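Local coordinates for protein putative glycosyltransferase (GalT1) (Streptococcus parasanguinis, PDB 4PHR) that binds UDP and is probably a glycosyltransferase, this chain being the GT-D-fold domain of a longer protein, at residues I119-I124 with D230-W235; G37-M42 with L99-F104; E187-T192 with K210-D215. All coordinates share one frame; numbering follows the deposited sequence.

Contact 1 of 3, residues I119-I124 with D230-W235; sequences ISRPYI and DSEYEW. With UDP (uridine-5'-diphosphate), chain B.
This is a buried, polar contact beside the diphosphate of bound UDP, where the loop after strand 115-116 meets helix 229-238. One carboxylate, that of Glu232, carries it. Its chain leaves the helix with CG beside the backbone N and bends at chi2 (-94°), which brings the carboxylate up against the loop. Glu232 OE2 takes the NE-H of Arg121 at 2.8 Å, nearly straight at 167°, on its anti lone pair and in the guanidinium plane. A weak bond from Arg121 NH2 joins it. Glu232 OE1 faces the backbone instead: Ile124 N donates to its syn lone pair at 2.9 Å, and Tyr123 N adds a weak bond.

In this GT-D-fold domain the loop also holds the nucleotide. Ser120 OG donates to UDP O2B at 2.7 Å, and Arg121 NH1 donates to UDP O1B at 3.1 Å. Glu232 is thus in the second shell of the nucleotide and, with the salt bridge from Arg121 NH2 to Glu253, restrains the guanidinium. Water 1 donates to both Glu232 OE2 and Arg121 O.

Apolar contacts lie beside the carboxylate: Ile124 CB lies 3.7 Å from Trp235 CE3, and Tyr123 CD2 lies 4.0 Å from Trp235 CB. The outer ends are tied elsewhere, Tyr123 OH to the carbonyl of Ala240 and Trp235 NE1 to that of Val244.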
loop_
_atom_site.group_PDB
_atom_site.type_symbol
_atom_site.label_atom_id
_atom_site.label_comp_id
_atom_site.label_asym_id
_atom_site.label_seq_id
_atom_site.Cartn_x
_atom_site.Cartn_y
_atom_site.Cartn_z
ATOM N N ILE A 119 -1.215 -4.506 5.627
ATOM C CA ILE A 119 -2.664 -4.424 5.428
ATOM C C ILE A 119 -3.022 -4.591 3.945
ATOM O O ILE A 119 -4.144 -4.985 3.617
ATOM C CB ILE A 119 -3.329 -3.141 6.007
ATOM C CG1 ILE A 119 -2.776 -1.875 5.365
ATOM C CG2 ILE A 119 -3.207 -3.089 7.525
ATOM C CD1 ILE A 119 -3.658 -0.664 5.593
ATOM N N SER A 120 -2.067 -4.322 3.051
ATOM C CA SER A 120 -2.294 -4.513 1.616
ATOM C C SER A 120 -1.864 -5.907 1.165
ATOM O O SER A 120 -2.072 -6.274 0.013
ATOM C CB SER A 120 -1.539 -3.463 0.793
ATOM O OG SER A 120 -0.139 -3.623 0.978
ATOM N N ARG A 121 -1.269 -6.676 2.082
ATOM C CA ARG A 121 -0.614 -7.947 1.743
ATOM C C ARG A 121 -1.056 -9.073 2.695
ATOM O O ARG A 121 -0.251 -9.623 3.445
ATOM C CB ARG A 121 0.912 -7.779 1.803
ATOM C CG ARG A 121 1.477 -6.540 1.092
ATOM C CD ARG A 121 1.158 -6.523 -0.396
ATOM N NE ARG A 121 1.561 -7.772 -1.031
ATOM C CZ ARG A 121 2.486 -7.876 -1.974
ATOM N NH1 ARG A 121 3.108 -6.797 -2.433
ATOM N NH2 ARG A 121 2.767 -9.072 -2.475
ATOM N N PRO A 122 -2.347 -9.420 2.669
ATOM C CA PRO A 122 -2.904 -10.264 3.732
ATOM C C PRO A 122 -2.941 -11.756 3.416
ATOM O O PRO A 122 -3.667 -12.471 4.102
ATOM C CB PRO A 122 -4.351 -9.751 3.852
ATOM C CG PRO A 122 -4.487 -8.612 2.832
ATOM C CD PRO A 122 -3.410 -8.844 1.836
ATOM N N TYR A 123 -2.201 -12.227 2.416
ATOM C CA TYR A 123 -2.389 -13.616 1.994
ATOM C C TYR A 123 -1.141 -14.389 1.560
ATOM O O TYR A 123 -0.778 -15.386 2.188
ATOM C CB TYR A 123 -3.452 -13.675 0.878
ATOM C CG TYR A 123 -3.688 -15.065 0.308
ATOM C CD1 TYR A 123 -4.437 -16.005 1.001
ATOM C CD2 TYR A 123 -3.166 -15.429 -0.928
ATOM C CE1 TYR A 123 -4.646 -17.272 0.490
ATOM C CE2 TYR A 123 -3.368 -16.698 -1.449
ATOM C CZ TYR A 123 -4.112 -17.613 -0.736
ATOM O OH TYR A 123 -4.322 -18.878 -1.245
ATOM N N ILE A 124 -0.497 -13.954 0.484
ATOM C CA ILE A 124 0.413 -14.846 -0.248
ATOM C C ILE A 124 1.677 -15.256 0.521
ATOM O O ILE A 124 2.175 -16.372 0.346
ATOM C CB ILE A 124 0.782 -14.285 -1.653
ATOM C CG1 ILE A 124 1.224 -15.414 -2.594
ATOM C CG2 ILE A 124 1.833 -13.199 -1.535
ATOM C CD1 ILE A 124 0.118 -16.381 -2.959
ATOM N N ASP A 230 -5.193 -5.562 -4.655
ATOM C CA ASP A 230 -5.905 -6.303 -5.690
ATOM C C ASP A 230 -5.240 -7.633 -6.047
ATOM O O ASP A 230 -5.927 -8.644 -6.224
ATOM C CB ASP A 230 -6.082 -5.477 -6.965
ATOM C CG ASP A 230 -6.843 -6.239 -8.034
ATOM O OD1 ASP A 230 -8.096 -6.184 -8.033
ATOM O OD2 ASP A 230 -6.187 -6.909 -8.865
ATOM N N SER A 231 -3.915 -7.626 -6.189
ATOM C CA SER A 231 -3.190 -8.855 -6.504
ATOM C C SER A 231 -3.413 -9.885 -5.416
ATOM O O SER A 231 -3.657 -11.063 -5.701
ATOM C CB SER A 231 -1.685 -8.598 -6.622
ATOM O OG SER A 231 -1.390 -7.770 -7.728
ATOM N N GLU A 232 -3.302 -9.443 -4.164
ATOM C CA GLU A 232 -3.464 -10.340 -3.024
ATOM C C GLU A 232 -4.881 -10.916 -2.988
ATOM O O GLU A 232 -5.079 -12.110 -2.725
ATOM C CB GLU A 232 -3.122 -9.607 -1.730
ATOM C CG GLU A 232 -1.622 -9.316 -1.594
ATOM C CD GLU A 232 -0.882 -10.387 -0.805
ATOM O OE1 GLU A 232 -1.512 -11.392 -0.410
ATOM O OE2 GLU A 232 0.336 -10.223 -0.570
ATOM N N TYR A 233 -5.874 -10.084 -3.283
ATOM C CA TYR A 233 -7.247 -10.557 -3.289
ATOM C C TYR A 233 -7.462 -11.578 -4.406
ATOM O O TYR A 233 -8.123 -12.590 -4.206
ATOM C CB TYR A 233 -8.232 -9.391 -3.413
ATOM C CG TYR A 233 -9.667 -9.808 -3.205
ATOM C CD1 TYR A 233 -10.087 -10.319 -1.984
ATOM C CD2 TYR A 233 -10.600 -9.708 -4.231
ATOM C CE1 TYR A 233 -11.407 -10.717 -1.788
ATOM C CE2 TYR A 233 -11.919 -10.100 -4.042
ATOM C CZ TYR A 233 -12.313 -10.594 -2.817
ATOM O OH TYR A 233 -13.624 -10.991 -2.631
ATOM N N GLU A 234 -6.900 -11.322 -5.583
ATOM C CA GLU A 234 -7.028 -12.272 -6.691
ATOM C C GLU A 234 -6.374 -13.608 -6.339
ATOM O O GLU A 234 -6.933 -14.675 -6.593
ATOM C CB GLU A 234 -6.396 -11.708 -7.968
ATOM C CG GLU A 234 -7.133 -10.521 -8.569
ATOM C CD GLU A 234 -8.154 -10.918 -9.601
ATOM O OE1 GLU A 234 -8.264 -12.124 -9.900
ATOM O OE2 GLU A 234 -8.843 -10.016 -10.114
ATOM N N TRP A 235 -5.187 -13.554 -5.739
ATOM C CA TRP A 235 -4.510 -14.786 -5.332
ATOM C C TRP A 235 -5.342 -15.544 -4.289
ATOM O O TRP A 235 -5.484 -16.767 -4.356
ATOM C CB TRP A 235 -3.122 -14.464 -4.777
ATOM C CG TRP A 235 -2.131 -14.059 -5.814
ATOM C CD1 TRP A 235 -2.083 -14.479 -7.114
ATOM C CD2 TRP A 235 -1.026 -13.161 -5.644
ATOM N NE1 TRP A 235 -1.015 -13.907 -7.757
ATOM C CE2 TRP A 235 -0.353 -13.086 -6.879
ATOM C CE3 TRP A 235 -0.544 -12.402 -4.568
ATOM C CZ2 TRP A 235 0.772 -12.291 -7.071
ATOM C CZ3 TRP A 235 0.580 -11.612 -4.760
ATOM C CH2 TRP A 235 1.226 -11.565 -6.004
HETATM N N1 UDP B . 1.880 2.070 -9.157
HETATM C C2 UDP B . 1.474 2.916 -10.159
HETATM N N3 UDP B . 2.302 3.930 -10.577
HETATM C C4 UDP B . 3.534 4.111 -9.995
HETATM C C5 UDP B . 3.950 3.258 -8.973
HETATM C C6 UDP B . 3.155 2.156 -8.676
HETATM O O2 UDP B . 0.384 2.758 -10.709
HETATM O O4 UDP B . 4.230 5.055 -10.386
HETATM C "C1'" UDP B . 0.942 1.046 -8.673
HETATM C "C2'" UDP B . 1.143 -0.394 -9.062
HETATM O "O2'" UDP B . 0.634 -0.637 -10.356
HETATM C "C3'" UDP B . 0.335 -1.089 -7.988
HETATM C "C4'" UDP B . 0.545 -0.198 -6.775
HETATM O "O4'" UDP B . 1.065 1.041 -7.265
HETATM O "O3'" UDP B . -1.034 -1.072 -8.327
HETATM C "C5'" UDP B . 1.501 -0.823 -5.766
HETATM O "O5'" UDP B . 1.706 0.101 -4.705
HETATM P PA UDP B . 2.694 -0.215 -3.474
HETATM O O1A UDP B . 4.084 -0.296 -3.965
HETATM O O2A UDP B . 2.417 0.822 -2.451
HETATM O O3A UDP B . 2.192 -1.689 -3.028
HETATM P PB UDP B . 2.562 -2.656 -1.769
HETATM O O1B UDP B . 3.431 -3.730 -2.332
HETATM O O2B UDP B . 1.243 -3.177 -1.339
HETATM O O3B UDP B . 3.273 -1.849 -0.727
HETATM O O HOH W 1 1.399 -11.542 1.624
#

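Contact 2 of 3, residues G37-M42 with L99-F104; sequences GEIDLM and LKYSEF
Carbon-to-ring contacts make up most of this join between helix 36-42 and the break where helix 88-100 gives way to helix 102-108. Ile39 stands at its centre. Its CG2 branch is anti to the backbone N and points into the angle between two aromatic rings. Ile39 CG2 sits 3.6 Å from the centroid of the Tyr101 ring, only 12° off the normal, so it lies over the middle of the face. The same CG2 meets the Phe104 ring face 4.2 Å from its centroid, set toward the rim. Both are CH-pi contacts. The other branch of Ile39 ends in CD1, which touches Phe104 CE2 at 3.8 Å.

Tyr101 is the first residue to leave the helical conformation after helix 88-100 and also the N-cap of helix 102-108. Tyr101 and Phe104 both point toward helix 36-42. On the face of the tyrosine ring opposite Ile39, Lys100 CG lies over the centre, so the ring is sandwiched between two aliphatic groups. In this GT-D-fold domain, helix 36-42 follows strand 30-33 of a three-stranded parallel sheet, and Met42 and Phe104 also touch Leu60 and Leu64 of helix 54-64.

Met42 adds a Met-aromatic contact. Met42 SD lies at the edge of the Phe104 ring, 5.2 Å from the centroid. The bend at chi3 (-71°) carries Met42 CE to 3.6 Å from Phe104 CZ.

The polar part is at the phenol end. Tyr101 OH donates to the anti lone pair of Asp40 OD2 at 2.6 Å, with the carboxylate plane turned 51° from the ring. Asp40 OD2 also accepts a hydrogen bond from water 2, which in turn accepts one from Lys100 NZ. Lys100 NZ itself stays 4.5 Å from Asp40 OD2. The nearby positive charge probably favours the ionised carboxylate.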
loop_
_atom_site.group_PDB
_atom_site.type_symbol
_atom_site.label_atom_id
_atom_site.label_comp_id
_atom_site.label_asym_id
_atom_site.label_seq_id
_atom_site.Cartn_x
_atom_site.Cartn_y
_atom_site.Cartn_z
ATOM N N GLY A 37 10.562 -0.769 -0.975
ATOM C CA GLY A 37 10.844 0.186 -2.033
ATOM C C GLY A 37 10.970 1.616 -1.533
ATOM O O GLY A 37 11.790 2.386 -2.031
ATOM N N GLU A 38 10.162 1.990 -0.547
ATOM C CA GLU A 38 10.269 3.333 0.005
ATOM C C GLU A 38 11.607 3.552 0.697
ATOM O O GLU A 38 12.197 4.634 0.586
ATOM C CB GLU A 38 9.122 3.631 0.969
ATOM C CG GLU A 38 7.817 3.921 0.244
ATOM C CD GLU A 38 7.330 2.731 -0.565
ATOM O OE1 GLU A 38 7.233 1.616 0.010
ATOM O OE2 GLU A 38 7.061 2.900 -1.781
ATOM N N ILE A 39 12.087 2.536 1.413
ATOM C CA ILE A 39 13.383 2.652 2.077
ATOM C C ILE A 39 14.501 2.724 1.035
ATOM O O ILE A 39 15.435 3.532 1.165
ATOM C CB ILE A 39 13.651 1.490 3.051
ATOM C CG1 ILE A 39 12.428 1.199 3.918
ATOM C CG2 ILE A 39 14.891 1.767 3.875
ATOM C CD1 ILE A 39 11.892 2.381 4.643
ATOM N N ASP A 40 14.402 1.895 -0.004
ATOM C CA ASP A 40 15.363 1.944 -1.105
ATOM C C ASP A 40 15.415 3.356 -1.693
ATOM O O ASP A 40 16.493 3.920 -1.892
ATOM C CB ASP A 40 14.980 0.961 -2.215
ATOM C CG ASP A 40 15.190 -0.503 -1.827
ATOM O OD1 ASP A 40 14.516 -1.371 -2.417
ATOM O OD2 ASP A 40 16.035 -0.800 -0.954
ATOM N N LEU A 41 14.246 3.929 -1.977
ATOM C CA LEU A 41 14.179 5.274 -2.546
ATOM C C LEU A 41 14.755 6.332 -1.612
ATOM O O LEU A 41 15.533 7.198 -2.043
ATOM C CB LEU A 41 12.730 5.646 -2.873
ATOM C CG LEU A 41 12.149 5.196 -4.201
ATOM C CD1 LEU A 41 10.641 5.300 -4.141
ATOM C CD2 LEU A 41 12.694 6.067 -5.309
ATOM N N MET A 42 14.352 6.285 -0.343
ATOM C CA MET A 42 14.826 7.270 0.637
ATOM C C MET A 42 16.344 7.257 0.780
ATOM O O MET A 42 16.948 8.272 1.117
ATOM C CB MET A 42 14.165 7.064 2.007
ATOM C CG MET A 42 12.752 7.645 2.095
ATOM S SD MET A 42 12.029 7.527 3.742
ATOM C CE MET A 42 11.783 5.779 3.717
ATOM N N LEU A 99 18.405 -5.802 7.904
ATOM C CA LEU A 99 19.822 -5.811 8.248
ATOM C C LEU A 99 20.595 -4.798 7.390
ATOM O O LEU A 99 21.427 -4.038 7.899
ATOM C CB LEU A 99 20.410 -7.227 8.141
ATOM C CG LEU A 99 19.988 -8.187 9.259
ATOM C CD1 LEU A 99 20.518 -9.600 9.002
ATOM C CD2 LEU A 99 20.451 -7.671 10.619
ATOM N N LYS A 100 20.303 -4.768 6.093
ATOM C CA LYS A 100 20.901 -3.773 5.206
ATOM C C LYS A 100 20.607 -2.358 5.713
ATOM O O LYS A 100 21.469 -1.478 5.708
ATOM C CB LYS A 100 20.376 -3.954 3.788
ATOM C CG LYS A 100 20.840 -2.891 2.815
ATOM C CD LYS A 100 20.301 -3.169 1.417
ATOM C CE LYS A 100 20.731 -2.090 0.422
ATOM N NZ LYS A 100 20.253 -2.398 -0.960
ATOM N N TYR A 101 19.395 -2.164 6.216
ATOM C CA TYR A 101 18.965 -0.847 6.653
ATOM C C TYR A 101 18.843 -0.740 8.172
ATOM O O TYR A 101 18.010 0.008 8.684
ATOM C CB TYR A 101 17.630 -0.527 5.998
ATOM C CG TYR A 101 17.741 -0.346 4.508
ATOM C CD1 TYR A 101 18.509 0.683 3.975
ATOM C CD2 TYR A 101 17.083 -1.201 3.629
ATOM C CE1 TYR A 101 18.614 0.867 2.606
ATOM C CE2 TYR A 101 17.181 -1.027 2.253
ATOM C CZ TYR A 101 17.946 0.011 1.751
ATOM O OH TYR A 101 18.043 0.193 0.385
ATOM N N SER A 102 19.684 -1.473 8.898
ATOM C CA SER A 102 19.561 -1.515 10.352
ATOM C C SER A 102 19.710 -0.127 10.953
ATOM O O SER A 102 18.990 0.234 11.881
ATOM C CB SER A 102 20.580 -2.483 10.970
ATOM O OG SER A 102 21.908 -2.070 10.715
ATOM N N GLU A 103 20.640 0.653 10.417
ATOM C CA GLU A 103 20.897 1.983 10.949
ATOM C C GLU A 103 19.683 2.875 10.718
ATOM O O GLU A 103 19.314 3.680 11.572
ATOM C CB GLU A 103 22.150 2.587 10.308
ATOM C CG GLU A 103 22.500 3.981 10.810
ATOM C CD GLU A 103 23.823 4.485 10.259
ATOM O OE1 GLU A 103 24.587 3.670 9.699
ATOM O OE2 GLU A 103 24.100 5.699 10.384
ATOM N N PHE A 104 19.058 2.712 9.557
ATOM C CA PHE A 104 17.862 3.466 9.218
ATOM C C PHE A 104 16.735 3.115 10.180
ATOM O O PHE A 104 16.109 3.995 10.777
ATOM C CB PHE A 104 17.449 3.178 7.774
ATOM C CG PHE A 104 16.293 4.004 7.293
ATOM C CD1 PHE A 104 16.510 5.161 6.564
ATOM C CD2 PHE A 104 14.990 3.626 7.567
ATOM C CE1 PHE A 104 15.449 5.926 6.114
ATOM C CE2 PHE A 104 13.918 4.389 7.116
ATOM C CZ PHE A 104 14.153 5.537 6.389
HETATM O O HOH W 2 17.448 -3.181 -1.032
#

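Contact 3 of 3, residues E187-T192 with K210-D215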
loop_
_atom_site.group_PDB
_atom_site.type_symbol
_atom_site.label_atom_id
_atom_site.label_comp_id
_atom_site.label_asym_id
_atom_site.label_seq_id
_atom_site.Cartn_x
_atom_site.Cartn_y
_atom_site.Cartn_z
ATOM N N GLU A 187 -0.290 17.634 -10.399
ATOM C CA GLU A 187 -1.566 17.414 -11.080
ATOM C C GLU A 187 -2.409 16.331 -10.391
ATOM O O GLU A 187 -3.632 16.465 -10.264
ATOM C CB GLU A 187 -1.356 17.056 -12.555
ATOM C CG GLU A 187 -2.663 16.850 -13.320
ATOM C CD GLU A 187 -2.450 16.418 -14.757
ATOM O OE1 GLU A 187 -1.296 16.114 -15.126
ATOM O OE2 GLU A 187 -3.441 16.387 -15.523
ATOM N N ILE A 188 -1.760 15.251 -9.959
ATOM C CA ILE A 188 -2.476 14.194 -9.267
ATOM C C ILE A 188 -3.114 14.730 -7.989
ATOM O O ILE A 188 -4.293 14.478 -7.727
ATOM C CB ILE A 188 -1.557 13.003 -8.944
ATOM C CG1 ILE A 188 -1.073 12.355 -10.252
ATOM C CG2 ILE A 188 -2.298 11.994 -8.076
ATOM C CD1 ILE A 188 0.103 11.395 -10.089
ATOM N N LEU A 189 -2.348 15.491 -7.207
ATOM C CA LEU A 189 -2.888 16.059 -5.978
ATOM C C LEU A 189 -4.052 16.998 -6.284
ATOM O O LEU A 189 -5.089 16.934 -5.636
ATOM C CB LEU A 189 -1.809 16.812 -5.202
ATOM C CG LEU A 189 -2.284 17.480 -3.907
ATOM C CD1 LEU A 189 -2.890 16.454 -2.946
ATOM C CD2 LEU A 189 -1.148 18.253 -3.239
ATOM N N ARG A 190 -3.867 17.863 -7.275
ATOM C CA ARG A 190 -4.876 18.854 -7.643
ATOM C C ARG A 190 -6.198 18.191 -8.058
ATOM O O ARG A 190 -7.264 18.570 -7.578
ATOM C CB ARG A 190 -4.336 19.742 -8.766
ATOM C CG ARG A 190 -5.262 20.884 -9.161
ATOM C CD ARG A 190 -4.597 21.844 -10.150
ATOM N NE ARG A 190 -4.257 21.195 -11.415
ATOM C CZ ARG A 190 -3.015 20.920 -11.806
ATOM N NH1 ARG A 190 -1.984 21.244 -11.033
ATOM N NH2 ARG A 190 -2.801 20.325 -12.972
ATOM N N LEU A 191 -6.123 17.173 -8.916
ATOM C CA LEU A 191 -7.337 16.518 -9.401
ATOM C C LEU A 191 -7.958 15.605 -8.346
ATOM O O LEU A 191 -9.175 15.426 -8.308
ATOM C CB LEU A 191 -7.065 15.745 -10.697
ATOM C CG LEU A 191 -6.639 16.608 -11.894
ATOM C CD1 LEU A 191 -6.649 15.806 -13.186
ATOM C CD2 LEU A 191 -7.517 17.854 -12.032
ATOM N N THR A 192 -7.128 15.027 -7.485
ATOM C CA THR A 192 -7.664 14.225 -6.385
ATOM C C THR A 192 -8.528 15.093 -5.468
ATOM O O THR A 192 -9.663 14.733 -5.154
ATOM C CB THR A 192 -6.551 13.520 -5.582
ATOM O OG1 THR A 192 -5.806 12.659 -6.453
ATOM C CG2 THR A 192 -7.149 12.682 -4.462
ATOM N N LYS A 210 2.241 7.614 -0.977
ATOM C CA LYS A 210 2.504 8.032 0.398
ATOM C C LYS A 210 2.469 9.555 0.515
ATOM O O LYS A 210 1.939 10.113 1.487
ATOM C CB LYS A 210 3.830 7.468 0.899
ATOM C CG LYS A 210 3.840 5.928 1.026
ATOM C CD LYS A 210 4.174 5.267 -0.298
ATOM C CE LYS A 210 4.309 3.742 -0.215
ATOM N NZ LYS A 210 3.041 2.973 -0.386
ATOM N N VAL A 211 3.034 10.228 -0.478
ATOM C CA VAL A 211 3.052 11.684 -0.480
ATOM C C VAL A 211 1.626 12.202 -0.659
ATOM O O VAL A 211 1.202 13.141 0.020
ATOM C CB VAL A 211 3.970 12.241 -1.584
ATOM C CG1 VAL A 211 4.039 13.773 -1.505
ATOM C CG2 VAL A 211 5.368 11.644 -1.452
ATOM N N LEU A 212 0.884 11.570 -1.562
ATOM C CA LEU A 212 -0.501 11.956 -1.801
ATOM C C LEU A 212 -1.324 11.825 -0.522
ATOM O O LEU A 212 -2.045 12.752 -0.141
ATOM C CB LEU A 212 -1.110 11.092 -2.912
ATOM C CG LEU A 212 -2.504 11.498 -3.398
ATOM C CD1 LEU A 212 -2.477 12.925 -3.925
ATOM C CD2 LEU A 212 -3.016 10.537 -4.468
ATOM N N VAL A 213 -1.221 10.683 0.154
ATOM C CA VAL A 213 -1.982 10.484 1.388
ATOM C C VAL A 213 -1.604 11.527 2.448
ATOM O O VAL A 213 -2.466 12.105 3.107
ATOM C CB VAL A 213 -1.819 9.039 1.929
ATOM C CG1 VAL A 213 -2.342 8.931 3.360
ATOM C CG2 VAL A 213 -2.540 8.047 1.006
ATOM N N ALA A 214 -0.308 11.771 2.609
ATOM C CA ALA A 214 0.162 12.766 3.570
ATOM C C ALA A 214 -0.445 14.137 3.287
ATOM O O ALA A 214 -0.957 14.795 4.196
ATOM C CB ALA A 214 1.679 12.835 3.564
ATOM N N ASP A 215 -0.403 14.566 2.029
ATOM C CA ASP A 215 -0.913 15.894 1.675
ATOM C C ASP A 215 -2.438 15.988 1.772
ATOM O O ASP A 215 -2.974 17.019 2.175
ATOM C CB ASP A 215 -0.439 16.314 0.281
ATOM C CG ASP A 215 1.050 16.642 0.234
ATOM O OD1 ASP A 215 1.681 16.799 1.308
ATOM O OD2 ASP A 215 1.589 16.759 -0.890
#
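Leu212 carries this helix-helix contact. Its CG is anti to the backbone N (chi1 -173°), which turns both methyls toward helix 185-195. Leu212 CD1 touches Leu189 CD1 at 3.7 Å, the two leucines running past each other in opposite directions. Leu212 CD2 goes the other way, to Ile188 CG2 at 4.0 Å and, tip to tip, to Thr192 OG1 at 4.0 Å. The second methyl of Leu189, CD2, lies against Asp215, 3.9 Å from OD2.

The polar groups beside these methyls are satisfied around them. Thr192 OG1 donates back to Ile188 O at 2.7 Å from above the carbonyl plane. That carbonyl also accepts from Thr192 N, so it is gripped twice. Asp215 OD2 is hydrogen-bonded to Tyr185 OH, and its OD1 forms a salt bridge with Arg59 of helix 54-64.

Helix 206-218 also carries Lys210, whose NZ forms a salt bridge with UDP O2A. The segment axes come within 10.5 Å and cross at -43°. Strand 200-204 links the two helices in the chain, and it is parallel to strand 147-153 beside it. Ile188, Thr192 and Leu212 all rest on Val151 of strand 147-153, while Ile188 and Thr192 also reach strand 170-176.

How the contacts relate
All three contacts are largely buried, yet their chemistry differs. Contact 1 is polar and lies against the nucleotide diphosphate. Contact 2 is mainly aromatic, and contact 3 is aliphatic. The centre of contact 2 is farthest from the centre of the chain, about 17 Å, against about 11 Å for that of contact 1. The three share no helix or strand. Contacts 1 and 3 lie on opposite sides of the chain's centre, but each holds UDP-binding residues: Ser120 and Arg121 in one, Lys210 in the other. Contacts 2 and 3 touch where Glu38 CD packs 3.2 Å from Lys210 CE.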